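Long-range contacts in MW1564 protein (Staphylococcus aureus, PDB 3NTV), which probably transfers a methyl group from S-adenosylmethionine to a hydroxyl of an acceptor, as caffeoyl-CoA O-methyltransferases do: residues N74-G79 with H97-E102; Y143-I148 with L171-N176. All blocks are in the same frame, centred on the assembly; numbering follows the deposited sequence. Where two conformers were deposited one is given.

Interaction 1 (N74-G79 with H97-E102)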
loop_
_atom_site.group_PDB
_atom_site.type_symbol
_atom_site.label_atom_id
_atom_site.label_comp_id
_atom_site.label_asym_id
_atom_site.label_seq_id
_atom_site.Cartn_x
_atom_site.Cartn_y
_atom_site.Cartn_z
ATOM N N ASN A 74 -15.492 7.214 9.432
ATOM C CA ASN A 74 -16.271 6.115 10.011
ATOM C C ASN A 74 -15.750 4.807 9.502
ATOM O O ASN A 74 -15.768 4.556 8.292
ATOM C CB ASN A 74 -17.755 6.261 9.630
ATOM C CG ASN A 74 -18.482 7.392 10.320
ATOM O OD1 ASN A 74 -18.143 7.819 11.431
ATOM N ND2 ASN A 74 -19.603 7.789 9.741
ATOM N N ILE A 75 -15.299 3.948 10.433
ATOM C CA ILE A 75 -14.736 2.641 10.083
ATOM C C ILE A 75 -15.590 1.525 10.662
ATOM O O ILE A 75 -15.992 1.603 11.822
ATOM C CB ILE A 75 -13.273 2.528 10.599
ATOM C CG1 ILE A 75 -12.396 3.646 9.993
ATOM C CG2 ILE A 75 -12.650 1.159 10.315
ATOM C CD1 ILE A 75 -11.111 3.899 10.768
ATOM N N LEU A 76 -15.764 0.442 9.890
ATOM C CA LEU A 76 -16.438 -0.770 10.376
ATOM C C LEU A 76 -15.422 -1.888 10.292
ATOM O O LEU A 76 -14.872 -2.130 9.214
ATOM C CB LEU A 76 -17.675 -1.106 9.512
ATOM C CG LEU A 76 -18.398 -2.432 9.859
ATOM C CD1 LEU A 76 -18.976 -2.392 11.257
ATOM C CD2 LEU A 76 -19.532 -2.685 8.855
ATOM N N GLU A 77 -15.162 -2.564 11.413
ATOM C CA GLU A 77 -14.210 -3.673 11.455
ATOM C C GLU A 77 -14.945 -4.937 11.817
ATOM O O GLU A 77 -15.810 -4.929 12.708
ATOM C CB GLU A 77 -13.130 -3.474 12.526
ATOM C CG GLU A 77 -12.357 -2.177 12.496
ATOM C CD GLU A 77 -11.329 -2.155 13.610
ATOM O OE1 GLU A 77 -10.130 -2.001 13.306
ATOM O OE2 GLU A 77 -11.710 -2.376 14.780
ATOM N N ILE A 78 -14.603 -6.037 11.134
ATOM C CA ILE A 78 -15.231 -7.317 11.437
ATOM C C ILE A 78 -14.181 -8.141 12.169
ATOM O O ILE A 78 -13.242 -8.672 11.558
ATOM C CB ILE A 78 -15.797 -8.036 10.189
ATOM C CG1 ILE A 78 -16.666 -7.114 9.275
ATOM C CG2 ILE A 78 -16.518 -9.331 10.607
ATOM C CD1 ILE A 78 -17.899 -6.505 9.855
ATOM N N GLY A 79 -14.299 -8.164 13.477
ATOM C CA GLY A 79 -13.396 -8.919 14.324
ATOM C C GLY A 79 -12.295 -8.102 14.943
ATOM O O GLY A 79 -11.843 -7.096 14.388
ATOM N N HIS A 97 -14.455 7.484 14.120
ATOM C CA HIS A 97 -15.321 6.542 14.810
ATOM C C HIS A 97 -15.000 5.150 14.300
ATOM O O HIS A 97 -14.943 4.950 13.094
ATOM C CB HIS A 97 -16.816 6.847 14.515
ATOM C CG HIS A 97 -17.708 5.694 14.892
ATOM N ND1 HIS A 97 -18.113 5.502 16.200
ATOM C CD2 HIS A 97 -18.099 4.623 14.151
ATOM C CE1 HIS A 97 -18.782 4.356 16.207
ATOM N NE2 HIS A 97 -18.781 3.782 14.996
ATOM N N VAL A 98 -14.932 4.159 15.197
ATOM C CA VAL A 98 -14.740 2.777 14.775
ATOM C C VAL A 98 -15.844 1.924 15.412
ATOM O O VAL A 98 -16.029 1.965 16.636
ATOM C CB VAL A 98 -13.350 2.213 15.183
ATOM C CG1 VAL A 98 -13.175 0.774 14.665
ATOM C CG2 VAL A 98 -12.213 3.111 14.681
ATOM N N THR A 99 -16.555 1.154 14.582
ATOM C CA THR A 99 -17.495 0.143 15.041
ATOM C C THR A 99 -16.776 -1.194 14.798
ATOM O O THR A 99 -16.342 -1.464 13.664
ATOM C CB THR A 99 -18.838 0.212 14.310
ATOM O OG1 THR A 99 -19.537 1.370 14.772
ATOM C CG2 THR A 99 -19.730 -0.996 14.639
ATOM N N THR A 100 -16.636 -2.005 15.868
ATOM C CA THR A 100 -15.978 -3.313 15.775
ATOM C C THR A 100 -16.927 -4.417 16.219
ATOM O O THR A 100 -17.445 -4.371 17.337
ATOM C CB THR A 100 -14.665 -3.343 16.593
ATOM O OG1 THR A 100 -13.879 -2.199 16.297
ATOM C CG2 THR A 100 -13.830 -4.571 16.298
ATOM N N ILE A 101 -17.146 -5.411 15.343
ATOM C CA ILE A 101 -18.009 -6.557 15.653
ATOM C C ILE A 101 -17.110 -7.687 16.111
ATOM O O ILE A 101 -16.154 -8.039 15.402
ATOM C CB ILE A 101 -18.876 -6.980 14.438
ATOM C CG1 ILE A 101 -19.728 -5.798 13.898
ATOM C CG2 ILE A 101 -19.735 -8.247 14.755
ATOM C CD1 ILE A 101 -20.405 -6.069 12.499
ATOM N N GLU A 102 -17.450 -8.310 17.244
ATOM C CA GLU A 102 -16.688 -9.437 17.747
ATOM C C GLU A 102 -17.594 -10.391 18.506
ATOM O O GLU A 102 -18.412 -9.962 19.321
ATOM C CB GLU A 102 -15.495 -8.976 18.613
ATOM C CG GLU A 102 -14.560 -10.106 19.069
ATOM C CD GLU A 102 -14.114 -11.127 18.035
ATOM O OE1 GLU A 102 -13.617 -10.720 16.958
ATOM O OE2 GLU A 102 -14.269 -12.342 18.299
#
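Ile-75 and Glu-77 grip the parallel strand 97-102 with both their backbone N-H and their C=O. Ile-75 N donates to His-97 O (2.9 Å) and Ile-75 O accepts from Thr-99 N; Glu-77 N reaches Thr-99 O (2.8 Å) and Glu-77 O takes the N-H of Ile-101. A fifth bond, Gly-79 N to Ile-101 O (2.7 Å), is more bent, at 131° about the hydrogen. Leu-76 sends its backbone polar atoms the other way, to strand 143-149. The buried Glu-77 is well provided for. Its CG lies anti to the carbonyl carbon (chi1 -53°) and the chain runs on extended past Val-98; in one of two conformers modelled for each residue, the anti lone pair of OE2 accepts from Thr-100 OG1. Ser-86 OG also bonds both OE2 and Thr-100 OG1, and Ser-85 OG bonds OE1, so three hydroxyls serve the two carboxylate oxygens. On the opposite face Leu-76, Ile-78 and Ile-101 form an apolar patch packed on Tyr-162 of helix 155-162, with Ile-78 CD1 3.7 Å from Ile-101 CD1. Beside it, Thr-99 OG1 lies in the His-97 ring plane and bonds Arg-125 NE. Gly-79 has backbone angles that would jam a CB against the preceding carbonyl, and Glu-102 OE1 lies 3.2 Å from Gly-79 CA; OE1 bonds Thr-80 N and OE2 Asn-104 N. Strand, helix 84-90 and strand form a beta-alpha-beta unit, whose glycine turn and acidic strand end are consistent with the S-adenosylmethionine pocket of Rossmann-fold methyltransferases.

Interaction 2 (Y143-I148 with L171-N176)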
loop_
_atom_site.group_PDB
_atom_site.type_symbol
_atom_site.label_atom_id
_atom_site.label_comp_id
_atom_site.label_asym_id
_atom_site.label_seq_id
_atom_site.Cartn_x
_atom_site.Cartn_y
_atom_site.Cartn_z
ATOM N N TYR A 143 -20.369 4.162 6.350
ATOM C CA TYR A 143 -18.932 3.958 6.606
ATOM C C TYR A 143 -18.066 4.378 5.428
ATOM O O TYR A 143 -18.504 4.351 4.276
ATOM C CB TYR A 143 -18.650 2.492 6.996
ATOM C CG TYR A 143 -19.353 2.099 8.276
ATOM C CD1 TYR A 143 -18.797 2.395 9.523
ATOM C CD2 TYR A 143 -20.603 1.487 8.244
ATOM C CE1 TYR A 143 -19.498 2.142 10.706
ATOM C CE2 TYR A 143 -21.297 1.199 9.421
ATOM C CZ TYR A 143 -20.750 1.546 10.648
ATOM O OH TYR A 143 -21.434 1.244 11.803
ATOM N N ASP A 144 -16.838 4.824 5.745
ATOM C CA ASP A 144 -15.836 5.224 4.758
ATOM C C ASP A 144 -14.863 4.085 4.467
ATOM O O ASP A 144 -14.206 4.104 3.430
ATOM C CB ASP A 144 -15.047 6.417 5.279
ATOM C CG ASP A 144 -15.932 7.599 5.617
ATOM O OD1 ASP A 144 -16.887 7.864 4.846
ATOM O OD2 ASP A 144 -15.714 8.216 6.679
HETATM N N MSE A 145 -14.792 3.094 5.370
HETATM C CA MSE A 145 -13.887 1.936 5.260
HETATM C C MSE A 145 -14.487 0.754 6.034
HETATM O O MSE A 145 -15.056 0.933 7.118
HETATM C CB MSE A 145 -12.489 2.304 5.858
HETATM C CG MSE A 145 -11.512 1.130 5.945
HETATM SE SE MSE A 145 -9.890 1.702 6.874
HETATM C CE MSE A 145 -8.978 2.511 5.372
ATOM N N ILE A 146 -14.351 -0.445 5.446
ATOM C CA ILE A 146 -14.715 -1.711 6.064
ATOM C C ILE A 146 -13.408 -2.516 6.133
ATOM O O ILE A 146 -12.680 -2.612 5.132
ATOM C CB ILE A 146 -15.851 -2.444 5.303
ATOM C CG1 ILE A 146 -17.164 -1.606 5.362
ATOM C CG2 ILE A 146 -16.072 -3.849 5.924
ATOM C CD1 ILE A 146 -18.349 -2.132 4.542
ATOM N N PHE A 147 -13.125 -3.109 7.293
ATOM C CA PHE A 147 -11.904 -3.914 7.482
ATOM C C PHE A 147 -12.271 -5.345 7.812
ATOM O O PHE A 147 -12.931 -5.602 8.816
ATOM C CB PHE A 147 -11.036 -3.262 8.565
ATOM C CG PHE A 147 -9.669 -3.863 8.833
ATOM C CD1 PHE A 147 -8.929 -4.440 7.804
ATOM C CD2 PHE A 147 -9.078 -3.747 10.085
ATOM C CE1 PHE A 147 -7.644 -4.953 8.035
ATOM C CE2 PHE A 147 -7.783 -4.241 10.313
ATOM C CZ PHE A 147 -7.076 -4.837 9.281
ATOM N N ILE A 148 -11.921 -6.274 6.917
ATOM C CA ILE A 148 -12.261 -7.706 7.047
ATOM C C ILE A 148 -11.010 -8.592 6.959
ATOM O O ILE A 148 -10.019 -8.199 6.355
ATOM C CB ILE A 148 -13.243 -8.057 5.872
ATOM C CG1 ILE A 148 -14.586 -7.334 6.016
ATOM C CG2 ILE A 148 -13.495 -9.570 5.721
ATOM C CD1 ILE A 148 -15.374 -7.300 4.595
ATOM N N LEU A 171 -13.659 2.390 0.978
ATOM C CA LEU A 171 -12.715 1.290 0.841
ATOM C C LEU A 171 -13.091 0.040 1.595
ATOM O O LEU A 171 -13.513 0.121 2.746
ATOM C CB LEU A 171 -11.320 1.715 1.398
ATOM C CG LEU A 171 -10.709 3.016 0.894
ATOM C CD1 LEU A 171 -9.381 3.298 1.623
ATOM C CD2 LEU A 171 -10.468 2.953 -0.619
ATOM N N VAL A 172 -12.804 -1.131 0.995
ATOM C CA VAL A 172 -12.856 -2.411 1.702
ATOM C C VAL A 172 -11.393 -2.846 1.780
ATOM O O VAL A 172 -10.728 -3.003 0.733
ATOM C CB VAL A 172 -13.716 -3.528 1.076
ATOM C CG1 VAL A 172 -13.715 -4.779 1.983
ATOM C CG2 VAL A 172 -15.139 -3.049 0.849
ATOM N N ILE A 173 -10.894 -3.008 3.011
ATOM C CA ILE A 173 -9.531 -3.481 3.244
ATOM C C ILE A 173 -9.643 -4.934 3.716
ATOM O O ILE A 173 -10.273 -5.207 4.750
ATOM C CB ILE A 173 -8.786 -2.615 4.301
ATOM C CG1 ILE A 173 -8.768 -1.097 3.918
ATOM C CG2 ILE A 173 -7.370 -3.173 4.527
ATOM C CD1 ILE A 173 -8.286 -0.798 2.549
ATOM N N THR A 174 -9.083 -5.870 2.944
ATOM C CA THR A 174 -9.134 -7.284 3.339
ATOM C C THR A 174 -7.743 -7.748 3.735
ATOM O O THR A 174 -6.821 -7.747 2.903
ATOM C CB THR A 174 -9.713 -8.216 2.249
ATOM O OG1 THR A 174 -10.938 -7.703 1.719
ATOM C CG2 THR A 174 -9.959 -9.618 2.787
ATOM N N ASP A 175 -7.607 -8.186 4.990
ATOM C CA ASP A 175 -6.358 -8.751 5.482
ATOM C C ASP A 175 -6.339 -10.256 5.238
ATOM O O ASP A 175 -7.393 -10.867 5.041
ATOM C CB ASP A 175 -6.182 -8.469 6.987
ATOM C CG ASP A 175 -4.753 -8.568 7.491
ATOM O OD1 ASP A 175 -3.825 -8.706 6.650
ATOM O OD2 ASP A 175 -4.559 -8.549 8.718
ATOM N N ASN A 176 -5.134 -10.845 5.274
ATOM C CA ASN A 176 -4.940 -12.282 5.209
ATOM C C ASN A 176 -5.369 -12.926 3.902
ATOM O O ASN A 176 -5.798 -14.078 3.892
ATOM C CB ASN A 176 -5.591 -12.937 6.439
ATOM C CG ASN A 176 -4.910 -14.176 6.943
ATOM O OD1 ASN A 176 -3.750 -14.475 6.620
ATOM N ND2 ASN A 176 -5.642 -14.922 7.735
#
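Met-145, a selenomethionine here, lies across Leu-171 and Ile-173 on one face of two parallel strands. Its CB sits 3.9 Å from Leu-171 O. The next atom, CG, keeps to that oxygen and also comes within 4.1 Å of Ile-173 CG1. From there the chain runs straight to SE and then bends (chi3 -83°), which brings CE to 3.9 Å from both Leu-171 CD1 and Ile-173 CG1. The unbranched chain of methionine, here carrying selenium, suits this place because it can bend to touch both neighbours; it also touches Ile-67 of helix 57-70. Further along, the Phe-147 ring turns its edge to the backbone: CD1 is 3.4 Å from Ile-173 O, close to the ring plane, and touches Ile-173 CG2. On the other face Ile-148 CD1 packs on Val-172 CG1 at 4.0 Å. In the backbone, Ile-146 and Ile-148 each give and accept a bond, as in Ile-173 N to Ile-146 O (2.8 Å); Ile-148 O accepts from Asp-175 N. These are adjacent central strands of the methyltransferase Rossmann-like sheet, and in cation-dependent relatives the carboxyl ends of the equivalent strands carry ligands of a divalent metal.

Overall arrangement
Interactions 1 and 2 are both buried pairs of parallel strands in one sheet, and they meet side by side because strands 74-78 and 143-149 are neighbours, with Leu-76 O probably bonded to Phe-147 N. Four strands thus run in the order 97-102, 74-78, 143-149, 170-175. Their chemistry differs: interaction 1 buries a carboxylate within a hydroxyl network beside helix 84-90, whereas the side chains of interaction 2 meet mainly through aliphatic and aromatic carbons. Interaction 1 is confined to its own chain, while Leu-171 in interaction 2 also packs on Met-69 of the second subunit. Acidic residues, Glu-102 and Asp-175, close both second strands, at the carboxyl ends of these parallel strands.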